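Local coordinates for protein CurD (Moorea producens 3L, PDB 5KP7) that binds 4'-phosphopantetheine and probably catalyses a condensation of the hydroxymethylglutaryl-CoA synthase type, as a member of the thiolase-like superfamily, at residues 328-333 and 345-350; 311-316 and 334-339; 187-192 and 389-394. The protein carries 3 engineered substitutions. One frame throughout, in Å; residues are numbered along the deposited sequence.

From the N terminus, the chain first enters contact 3 at 187-192, the pocket loop between strands 161-168 and 195-202; with 196 residues between, the loop closes at 389-394 on helix 388-397. Within this span lie contacts 1 and 2, which cross. Segment 311-316 on helix 309-318 comes first, then 328-333; contact 2 closes at 334-339, and contact 1, the later of the two, on strand 343-351. Both share helix 325-336, one joining it to the helix before, the other to the strand after, and they touch through Ser332 and Tyr314. Contact 3 stands apart, tying the phosphopantetheine pocket to a more C-terminal helix.

Contact 1: 328-333 and 345-350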
loop_
_atom_site.group_PDB
_atom_site.type_symbol
_atom_site.label_atom_id
_atom_site.label_comp_id
_atom_site.label_asym_id
_atom_site.label_seq_id
_atom_site.Cartn_x
_atom_site.Cartn_y
_atom_site.Cartn_z
ATOM N N LEU A 328 -0.719 -1.370 7.139
ATOM C CA LEU A 328 0.627 -1.360 7.682
ATOM C C LEU A 328 1.022 0.065 8.106
ATOM O O LEU A 328 1.676 0.262 9.130
ATOM C CB LEU A 328 1.639 -1.905 6.683
ATOM C CG LEU A 328 3.079 -1.976 7.228
ATOM C CD1 LEU A 328 3.164 -2.779 8.512
ATOM C CD2 LEU A 328 4.012 -2.467 6.157
ATOM N N SER A 329 0.664 1.044 7.270
ATOM C CA SER A 329 0.910 2.449 7.615
ATOM C C SER A 329 0.230 2.848 8.931
ATOM O O SER A 329 0.836 3.475 9.812
ATOM C CB SER A 329 0.445 3.367 6.503
ATOM O OG SER A 329 0.679 4.707 6.882
ATOM N N LEU A 330 -1.011 2.410 9.110
ATOM C CA LEU A 330 -1.702 2.602 10.395
ATOM C C LEU A 330 -0.934 1.995 11.575
ATOM O O LEU A 330 -0.703 2.670 12.585
ATOM C CB LEU A 330 -3.132 2.047 10.340
ATOM C CG LEU A 330 -3.899 2.083 11.664
ATOM C CD1 LEU A 330 -4.103 3.501 12.186
ATOM C CD2 LEU A 330 -5.235 1.352 11.490
ATOM N N ALA A 331 -0.507 0.744 11.430
ATOM C CA ALA A 331 0.252 0.087 12.478
ATOM C C ALA A 331 1.569 0.861 12.754
ATOM O O ALA A 331 1.983 1.022 13.906
ATOM C CB ALA A 331 0.584 -1.327 12.085
ATOM N N SER A 332 2.198 1.335 11.672
ATOM C CA SER A 332 3.430 2.126 11.791
ATOM C C SER A 332 3.212 3.464 12.494
ATOM O O SER A 332 4.026 3.876 13.332
ATOM C CB SER A 332 4.038 2.322 10.413
ATOM O OG SER A 332 5.363 2.834 10.508
ATOM N N THR A 333 2.130 4.145 12.149
ATOM C CA THR A 333 1.756 5.381 12.828
ATOM C C THR A 333 1.590 5.158 14.350
ATOM O O THR A 333 2.090 5.930 15.165
ATOM C CB THR A 333 0.463 5.926 12.232
ATOM O OG1 THR A 333 0.704 6.388 10.890
ATOM C CG2 THR A 333 -0.075 7.077 13.050
ATOM N N ILE A 345 -6.523 9.712 13.629
ATOM C CA ILE A 345 -5.757 9.410 12.443
ATOM C C ILE A 345 -6.665 9.456 11.230
ATOM O O ILE A 345 -7.714 8.791 11.210
ATOM C CB ILE A 345 -5.112 7.998 12.549
ATOM C CG1 ILE A 345 -4.276 7.860 13.860
ATOM C CG2 ILE A 345 -4.261 7.716 11.318
ATOM C CD1 ILE A 345 -3.670 6.461 14.050
ATOM N N GLY A 346 -6.254 10.223 10.224
ATOM C CA GLY A 346 -6.931 10.220 8.926
ATOM C C GLY A 346 -6.288 9.202 8.014
ATOM O O GLY A 346 -5.045 9.089 7.968
ATOM N N MET A 347 -7.125 8.471 7.289
ATOM C CA MET A 347 -6.720 7.351 6.471
ATOM C C MET A 347 -7.136 7.574 5.018
ATOM O O MET A 347 -8.319 7.803 4.756
ATOM C CB MET A 347 -7.444 6.084 6.970
ATOM C CG MET A 347 -7.254 5.758 8.435
ATOM S SD MET A 347 -5.812 4.759 8.706
ATOM C CE MET A 347 -6.335 3.134 8.113
ATOM N N PHE A 348 -6.189 7.448 4.096
ATOM C CA PHE A 348 -6.469 7.557 2.649
ATOM C C PHE A 348 -6.095 6.286 1.923
ATOM O O PHE A 348 -4.924 5.891 1.910
ATOM C CB PHE A 348 -5.748 8.723 1.971
ATOM C CG PHE A 348 -6.003 8.766 0.487
ATOM C CD1 PHE A 348 -7.299 8.943 0.022
ATOM C CD2 PHE A 348 -5.005 8.526 -0.419
ATOM C CE1 PHE A 348 -7.593 8.919 -1.331
ATOM C CE2 PHE A 348 -5.290 8.509 -1.799
ATOM C CZ PHE A 348 -6.596 8.691 -2.236
ATOM N N SER A 349 -7.107 5.653 1.331
ATOM C CA SER A 349 -6.945 4.453 0.530
ATOM C C SER A 349 -7.125 4.744 -0.940
ATOM O O SER A 349 -8.043 5.472 -1.318
ATOM C CB SER A 349 -8.022 3.433 0.961
ATOM O OG SER A 349 -7.869 2.245 0.241
ATOM N N TYR A 350 -6.278 4.165 -1.780
ATOM C CA TYR A 350 -6.393 4.257 -3.258
ATOM C C TYR A 350 -6.173 2.880 -3.837
ATOM O O TYR A 350 -5.304 2.151 -3.361
ATOM C CB TYR A 350 -5.328 5.177 -3.863
ATOM C CG TYR A 350 -5.395 5.289 -5.372
ATOM C CD1 TYR A 350 -6.376 6.056 -5.983
ATOM C CD2 TYR A 350 -4.520 4.587 -6.194
ATOM C CE1 TYR A 350 -6.491 6.148 -7.359
ATOM C CE2 TYR A 350 -4.615 4.691 -7.575
ATOM C CZ TYR A 350 -5.602 5.466 -8.151
ATOM O OH TYR A 350 -5.712 5.549 -9.513
#
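Leu330, Thr333, Ile345 and Met347 form the buried seam where helix 325-336 packs on strand 343-351 of the mixed sheet, a helix-on-sheet layer of the thiolase-like fold. The two short segments run nearly antiparallel, at 158° with axes 10.2 Å apart, as expected when a helix leads through a loop into a strand that returns along it.

Apolar packing carries the contact. Leu330 is the central residue: with CG anti to the backbone N (chi1 175°), its two methyls reach the strand although its CB does not point there. CD1 lies 3.5 Å from Ile345 CD1, while CD2 sits 4.0 Å from Met347 CE. Leucine suits the place because its forked end can serve two neighbours. Met347 crosses Leu330 at about a right angle; its chain, bent at chi2 and chi3, folds SD and CE against the CB of Leu330 as well, a shape the unbranched, flexible methionine reaches easily. Ile345, beta-branched and so at ease in a strand, extends its long arm toward the helix.

Polar groups are settled outside the seam. Thr333 turns OG1 to a hydrogen bond with Ser272 OG on strand 270-273, and Ser329 OG bonds to the same hydroxyl, so this face of the helix is also joined to that strand. Backbone bonds hold the strand itself: Ile345 and Met347 pair with Gly361 and Tyr359 on one neighbour, Gly346 with Tyr270 and Ser272 on the other.

Threonine thus serves both environments, its hydroxyl taking the polar partner and its methyl the apolar one: Thr333 CG2 and Ile345 CD1 reach toward each other tip to tip, 3.8 Å apart.

Contact 2: 311-316 and 334-339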
loop_
_atom_site.group_PDB
_atom_site.type_symbol
_atom_site.label_atom_id
_atom_site.label_comp_id
_atom_site.label_asym_id
_atom_site.label_seq_id
_atom_site.Cartn_x
_atom_site.Cartn_y
_atom_site.Cartn_z
ATOM N N GLY A 311 4.028 6.938 9.920
ATOM C CA GLY A 311 3.357 5.894 9.119
ATOM C C GLY A 311 4.227 5.282 8.046
ATOM O O GLY A 311 3.976 4.135 7.604
ATOM N N LEU A 312 5.247 6.008 7.589
ATOM C CA LEU A 312 6.140 5.486 6.548
ATOM C C LEU A 312 7.195 4.507 7.039
ATOM O O LEU A 312 7.770 3.789 6.253
ATOM C CB LEU A 312 6.811 6.636 5.789
ATOM C CG LEU A 312 5.800 7.541 5.072
ATOM C CD1 LEU A 312 6.530 8.701 4.424
ATOM C CD2 LEU A 312 4.989 6.788 4.027
ATOM N N VAL A 313 7.477 4.490 8.334
ATOM C CA VAL A 313 8.587 3.726 8.866
ATOM C C VAL A 313 8.506 2.247 8.454
ATOM O O VAL A 313 9.480 1.720 7.922
ATOM C CB VAL A 313 8.686 3.870 10.399
ATOM C CG1 VAL A 313 9.714 2.913 10.993
ATOM C CG2 VAL A 313 9.027 5.313 10.762
ATOM N N TYR A 314 7.402 1.577 8.755
ATOM C CA TYR A 314 7.307 0.154 8.400
ATOM C C TYR A 314 7.117 -0.050 6.900
ATOM O O TYR A 314 7.615 -1.027 6.342
ATOM C CB TYR A 314 6.194 -0.565 9.147
ATOM C CG TYR A 314 6.370 -0.629 10.640
ATOM C CD1 TYR A 314 7.628 -0.542 11.235
ATOM C CD2 TYR A 314 5.268 -0.772 11.457
ATOM C CE1 TYR A 314 7.765 -0.603 12.616
ATOM C CE2 TYR A 314 5.389 -0.836 12.828
ATOM C CZ TYR A 314 6.641 -0.770 13.404
ATOM O OH TYR A 314 6.811 -0.814 14.784
ATOM N N CYS A 315 6.447 0.884 6.246
ATOM C CA CYS A 315 6.265 0.808 4.789
ATOM C C CYS A 315 7.609 0.742 4.065
ATOM O O CYS A 315 7.753 -0.029 3.102
ATOM C CB CYS A 315 5.412 1.992 4.301
ATOM S SG CYS A 315 3.707 1.909 4.865
ATOM N N GLN A 316 8.595 1.497 4.550
ATOM C CA GLN A 316 9.948 1.528 3.964
ATOM C C GLN A 316 10.698 0.217 4.080
ATOM O O GLN A 316 11.720 0.066 3.417
ATOM C CB GLN A 316 10.840 2.582 4.639
ATOM C CG GLN A 316 10.412 3.983 4.377
ATOM C CD GLN A 316 11.372 4.968 5.050
ATOM O OE1 GLN A 316 11.640 4.904 6.271
ATOM N NE2 GLN A 316 11.930 5.846 4.259
ATOM N N ILE A 334 0.884 4.090 14.712
ATOM C CA ILE A 334 0.614 3.792 16.125
ATOM C C ILE A 334 1.911 3.520 16.886
ATOM O O ILE A 334 2.147 4.096 17.964
ATOM C CB ILE A 334 -0.365 2.612 16.282
ATOM C CG1 ILE A 334 -1.721 3.026 15.715
ATOM C CG2 ILE A 334 -0.510 2.206 17.762
ATOM C CD1 ILE A 334 -2.691 1.905 15.524
ATOM N N ASP A 335 2.768 2.664 16.332
ATOM C CA ASP A 335 4.035 2.340 16.996
ATOM C C ASP A 335 5.033 3.492 17.070
ATOM O O ASP A 335 5.760 3.641 18.073
ATOM C CB ASP A 335 4.709 1.157 16.312
ATOM C CG ASP A 335 4.121 -0.166 16.719
ATOM O OD1 ASP A 335 3.179 -0.224 17.557
ATOM O OD2 ASP A 335 4.587 -1.160 16.137
ATOM N N ASN A 336 5.071 4.309 16.020
ATOM C CA ASN A 336 6.118 5.320 15.889
ATOM C C ASN A 336 5.716 6.749 16.247
ATOM O O ASN A 336 6.594 7.592 16.448
ATOM C CB ASN A 336 6.698 5.241 14.470
ATOM C CG ASN A 336 7.396 3.926 14.234
ATOM O OD1 ASN A 336 8.446 3.665 14.823
ATOM N ND2 ASN A 336 6.811 3.082 13.424
ATOM N N GLY A 337 4.426 7.002 16.389
ATOM C CA GLY A 337 3.904 8.291 16.814
ATOM C C GLY A 337 3.699 8.364 18.319
ATOM O O GLY A 337 4.049 7.439 19.048
ATOM N N ASP A 338 3.124 9.466 18.796
ATOM C CA ASP A 338 2.935 9.714 20.228
ATOM C C ASP A 338 1.462 9.581 20.569
ATOM O O ASP A 338 0.624 10.304 19.982
ATOM C CB ASP A 338 3.398 11.128 20.573
ATOM C CG ASP A 338 3.379 11.382 22.060
ATOM O OD1 ASP A 338 2.279 11.454 22.635
ATOM O OD2 ASP A 338 4.464 11.537 22.648
ATOM N N PHE A 339 1.151 8.654 21.477
ATOM C CA PHE A 339 -0.230 8.400 21.915
ATOM C C PHE A 339 -0.326 8.553 23.423
ATOM O O PHE A 339 -1.061 7.848 24.088
ATOM C CB PHE A 339 -0.720 7.034 21.377
ATOM C CG PHE A 339 -0.756 7.011 19.907
ATOM C CD1 PHE A 339 0.411 6.792 19.190
ATOM C CD2 PHE A 339 -1.922 7.335 19.210
ATOM C CE1 PHE A 339 0.416 6.892 17.822
ATOM C CE2 PHE A 339 -1.926 7.400 17.823
ATOM C CZ PHE A 339 -0.733 7.186 17.135
#
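Val313 and Tyr314, on a weakly bonded helix, face Asp335 and Asn336 in the last turn of helix 325-336, just before Gly337 leaves helical backbone angles.

The polar link is a single short hydrogen bond, with Tyr314 OH donating to Asp335 OD2 at 2.6 Å. The carboxylate oxygen lies in the plane of the ring, at its edge, and accepts through its anti lone pair, the one facing away from OD1. Ring and carboxylate planes stand 84° apart, so the two flat groups meet crosswise. Tyrosine suits the position because its long ring spans the distance between the helices while presenting a donor at its end; the negative charge opposite probably polarises the hydroxyl. Beyond the contact, the ring packs on Ile376 and Leu380 of helix 376-381.

Asn336 fills the angle between ring and valine. Its ND2 stands 3.8 Å above the plane of the Tyr314 ring, displaced toward the rim, and the amide is tilted 72° to that plane. The same nitrogen touches Val313 CB at 3.6 Å, the two side chains approaching from opposite directions. What fixes the amide is its hydrogen bond to Ser332 O, one turn back along its own helix. Val313, compact and branched at CB, offers a broad hydrocarbon surface to it.

A further bond, between Ser332 OG and the backbone N of Tyr314, strengthens the joint. Two consecutive helices of the thiolase-like fold are thus packed against each other, joined by the loop that carries the phosphopantetheine-binding Asn320.

Contact 3: 187-192 and 389-394; sequences FAEPSS and EEYEQL. With PNS (4'-phosphopantetheine), chain E.
Glu189 and Tyr391 come at each other from opposite directions, carboxylate and ring nearly coplanar at 24°. Glu189 OE2 lies in the ring plane at its edge and accepts from Tyr391 OH at 2.6 Å through its anti lone pair. Two long side chains suit the place, since together they bridge the 11.8 Å between Glu189 CA and Tyr391 CA; the glutamate is extended, with CG anti to the backbone N (chi1 -170°). OE1 forms a salt bridge with Arg51, and Lys66 NZ bonds to both Tyr391 OH and Glu189 O. An alanine in place of Glu189 is likely to leave Arg51 without its countercharge and the tyrosine hydroxyl without its acceptor.

The other side of the loop faces 4'-phosphopantetheine. Its O33 donates to Phe187 O at 2.6 Å, its N36 to Ser191 OG at 2.9 Å, and its C38 lies 3.8 Å from Phe187 CE2. Between these sites Ala188 O accepts from Ser192 OG and Ser191 N on opposite faces of its carbonyl plane, bracing the turn.

A buried carboxylate so gripped by arginine and tyrosine is probably ionised, and this charge-assisted network ties the cofactor-binding loop to helix 388-397.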
loop_
_atom_site.group_PDB
_atom_site.type_symbol
_atom_site.label_atom_id
_atom_site.label_comp_id
_atom_site.label_asym_id
_atom_site.label_seq_id
_atom_site.Cartn_x
_atom_site.Cartn_y
_atom_site.Cartn_z
ATOM N N PHE A 187 8.631 -1.721 -14.496
ATOM C CA PHE A 187 8.436 -0.416 -13.811
ATOM C C PHE A 187 8.243 -0.580 -12.277
ATOM O O PHE A 187 8.591 0.317 -11.496
ATOM C CB PHE A 187 7.261 0.400 -14.443
ATOM C CG PHE A 187 5.870 -0.071 -14.030
ATOM C CD1 PHE A 187 5.307 -1.216 -14.593
ATOM C CD2 PHE A 187 5.120 0.632 -13.079
ATOM C CE1 PHE A 187 4.042 -1.655 -14.218
ATOM C CE2 PHE A 187 3.849 0.195 -12.705
ATOM C CZ PHE A 187 3.317 -0.948 -13.271
ATOM N N ALA A 188 7.690 -1.718 -11.861
ATOM C CA ALA A 188 7.310 -1.947 -10.476
ATOM C C ALA A 188 8.304 -2.775 -9.636
ATOM O O ALA A 188 8.038 -2.972 -8.448
ATOM C CB ALA A 188 5.938 -2.596 -10.439
ATOM N N GLU A 189 9.425 -3.230 -10.204
ATOM C CA GLU A 189 10.311 -4.149 -9.465
ATOM C C GLU A 189 10.838 -3.585 -8.138
ATOM O O GLU A 189 10.746 -4.234 -7.100
ATOM C CB GLU A 189 11.475 -4.640 -10.322
ATOM C CG GLU A 189 12.247 -5.757 -9.654
ATOM C CD GLU A 189 13.392 -6.254 -10.486
ATOM O OE1 GLU A 189 13.639 -5.644 -11.561
ATOM O OE2 GLU A 189 14.063 -7.219 -10.046
ATOM N N PRO A 190 11.375 -2.369 -8.168
ATOM C CA PRO A 190 11.889 -1.797 -6.933
ATOM C C PRO A 190 10.841 -1.626 -5.828
ATOM O O PRO A 190 11.188 -1.733 -4.664
ATOM C CB PRO A 190 12.391 -0.420 -7.374
ATOM C CG PRO A 190 12.591 -0.534 -8.845
ATOM C CD PRO A 190 11.529 -1.446 -9.313
ATOM N N SER A 191 9.591 -1.375 -6.196
ATOM C CA SER A 191 8.588 -0.984 -5.243
ATOM C C SER A 191 7.687 -2.108 -4.778
ATOM O O SER A 191 6.976 -1.934 -3.815
ATOM C CB SER A 191 7.735 0.168 -5.794
ATOM O OG SER A 191 7.148 -0.150 -7.032
ATOM N N SER A 192 7.665 -3.232 -5.475
ATOM C CA SER A 192 6.594 -4.219 -5.261
ATOM C C SER A 192 7.038 -5.263 -4.215
ATOM O O SER A 192 7.919 -6.075 -4.487
ATOM C CB SER A 192 6.233 -4.857 -6.589
ATOM O OG SER A 192 5.434 -3.956 -7.354
ATOM N N GLU A 389 22.527 -12.072 -5.614
ATOM C CA GLU A 389 22.608 -13.415 -6.179
ATOM C C GLU A 389 21.434 -14.306 -5.738
ATOM O O GLU A 389 20.829 -15.003 -6.558
ATOM C CB GLU A 389 23.930 -14.074 -5.783
ATOM C CG GLU A 389 24.150 -15.464 -6.357
ATOM C CD GLU A 389 25.558 -15.993 -6.119
ATOM O OE1 GLU A 389 26.537 -15.234 -6.323
ATOM O OE2 GLU A 389 25.694 -17.183 -5.742
ATOM N N GLU A 390 21.135 -14.282 -4.444
ATOM C CA GLU A 390 19.993 -15.029 -3.906
ATOM C C GLU A 390 18.681 -14.521 -4.489
ATOM O O GLU A 390 17.833 -15.318 -4.884
ATOM C CB GLU A 390 19.976 -14.972 -2.386
ATOM C CG GLU A 390 21.033 -15.840 -1.728
ATOM C CD GLU A 390 21.283 -15.504 -0.273
ATOM O OE1 GLU A 390 21.183 -14.315 0.103
ATOM O OE2 GLU A 390 21.560 -16.435 0.518
ATOM N N TYR A 391 18.525 -13.196 -4.554
ATOM C CA TYR A 391 17.315 -12.580 -5.101
ATOM C C TYR A 391 17.077 -13.014 -6.547
ATOM O O TYR A 391 15.974 -13.410 -6.910
ATOM C CB TYR A 391 17.379 -11.048 -4.986
ATOM C CG TYR A 391 16.280 -10.288 -5.704
ATOM C CD1 TYR A 391 14.976 -10.241 -5.200
ATOM C CD2 TYR A 391 16.533 -9.598 -6.883
ATOM C CE1 TYR A 391 13.982 -9.527 -5.850
ATOM C CE2 TYR A 391 15.538 -8.893 -7.547
ATOM C CZ TYR A 391 14.268 -8.842 -7.024
ATOM O OH TYR A 391 13.287 -8.143 -7.698
ATOM N N GLU A 392 18.116 -12.949 -7.377
ATOM C CA GLU A 392 17.972 -13.372 -8.777
ATOM C C GLU A 392 17.603 -14.860 -8.885
ATOM O O GLU A 392 16.791 -15.231 -9.718
ATOM C CB GLU A 392 19.249 -13.044 -9.593
ATOM C CG GLU A 392 19.379 -11.544 -9.800
ATOM C CD GLU A 392 20.722 -11.062 -10.309
ATOM O OE1 GLU A 392 20.732 -9.948 -10.877
ATOM O OE2 GLU A 392 21.757 -11.738 -10.126
ATOM N N GLN A 393 18.198 -15.697 -8.038
ATOM C CA GLN A 393 17.860 -17.111 -8.022
ATOM C C GLN A 393 16.387 -17.284 -7.621
ATOM O O GLN A 393 15.650 -18.091 -8.216
ATOM C CB GLN A 393 18.721 -17.871 -7.036
ATOM C CG GLN A 393 20.186 -18.049 -7.373
ATOM C CD GLN A 393 20.881 -18.750 -6.218
ATOM O OE1 GLN A 393 21.773 -18.180 -5.571
ATOM N NE2 GLN A 393 20.429 -19.994 -5.911
ATOM N N LEU A 394 15.981 -16.519 -6.605
ATOM C CA LEU A 394 14.589 -16.571 -6.119
ATOM C C LEU A 394 13.622 -16.278 -7.244
ATOM O O LEU A 394 12.680 -17.030 -7.444
ATOM C CB LEU A 394 14.396 -15.636 -4.925
ATOM C CG LEU A 394 13.086 -15.681 -4.141
ATOM C CD1 LEU A 394 13.308 -15.089 -2.753
ATOM C CD2 LEU A 394 11.986 -14.951 -4.885
HETATM O O23 PNS E . 11.020 7.802 -9.963
HETATM P P24 PNS E . 10.154 7.125 -10.999
HETATM O O26 PNS E . 10.677 6.953 -12.408
HETATM O O27 PNS E . 9.795 5.612 -10.518
HETATM C C28 PNS E . 9.335 5.330 -9.203
HETATM C C29 PNS E . 9.906 4.009 -8.684
HETATM C C30 PNS E . 9.276 3.524 -7.388
HETATM C C31 PNS E . 11.217 3.496 -9.329
HETATM C C32 PNS E . 9.104 2.980 -9.638
HETATM O O33 PNS E . 9.444 1.590 -9.370
HETATM C C34 PNS E . 7.589 2.981 -9.676
HETATM O O35 PNS E . 6.985 3.787 -10.377
HETATM N N36 PNS E . 6.977 2.136 -8.848
HETATM C C37 PNS E . 5.621 2.354 -8.395
HETATM C C38 PNS E . 4.546 1.865 -9.332
HETATM C C39 PNS E . 3.264 2.209 -8.611
HETATM O O40 PNS E . 2.751 1.387 -7.862
HETATM N N41 PNS E . 2.781 3.440 -8.813
HETATM C C42 PNS E . 1.565 3.859 -8.152
HETATM C C43 PNS E . 1.328 5.351 -8.258
HETATM S S44 PNS E . -0.268 5.627 -7.467
#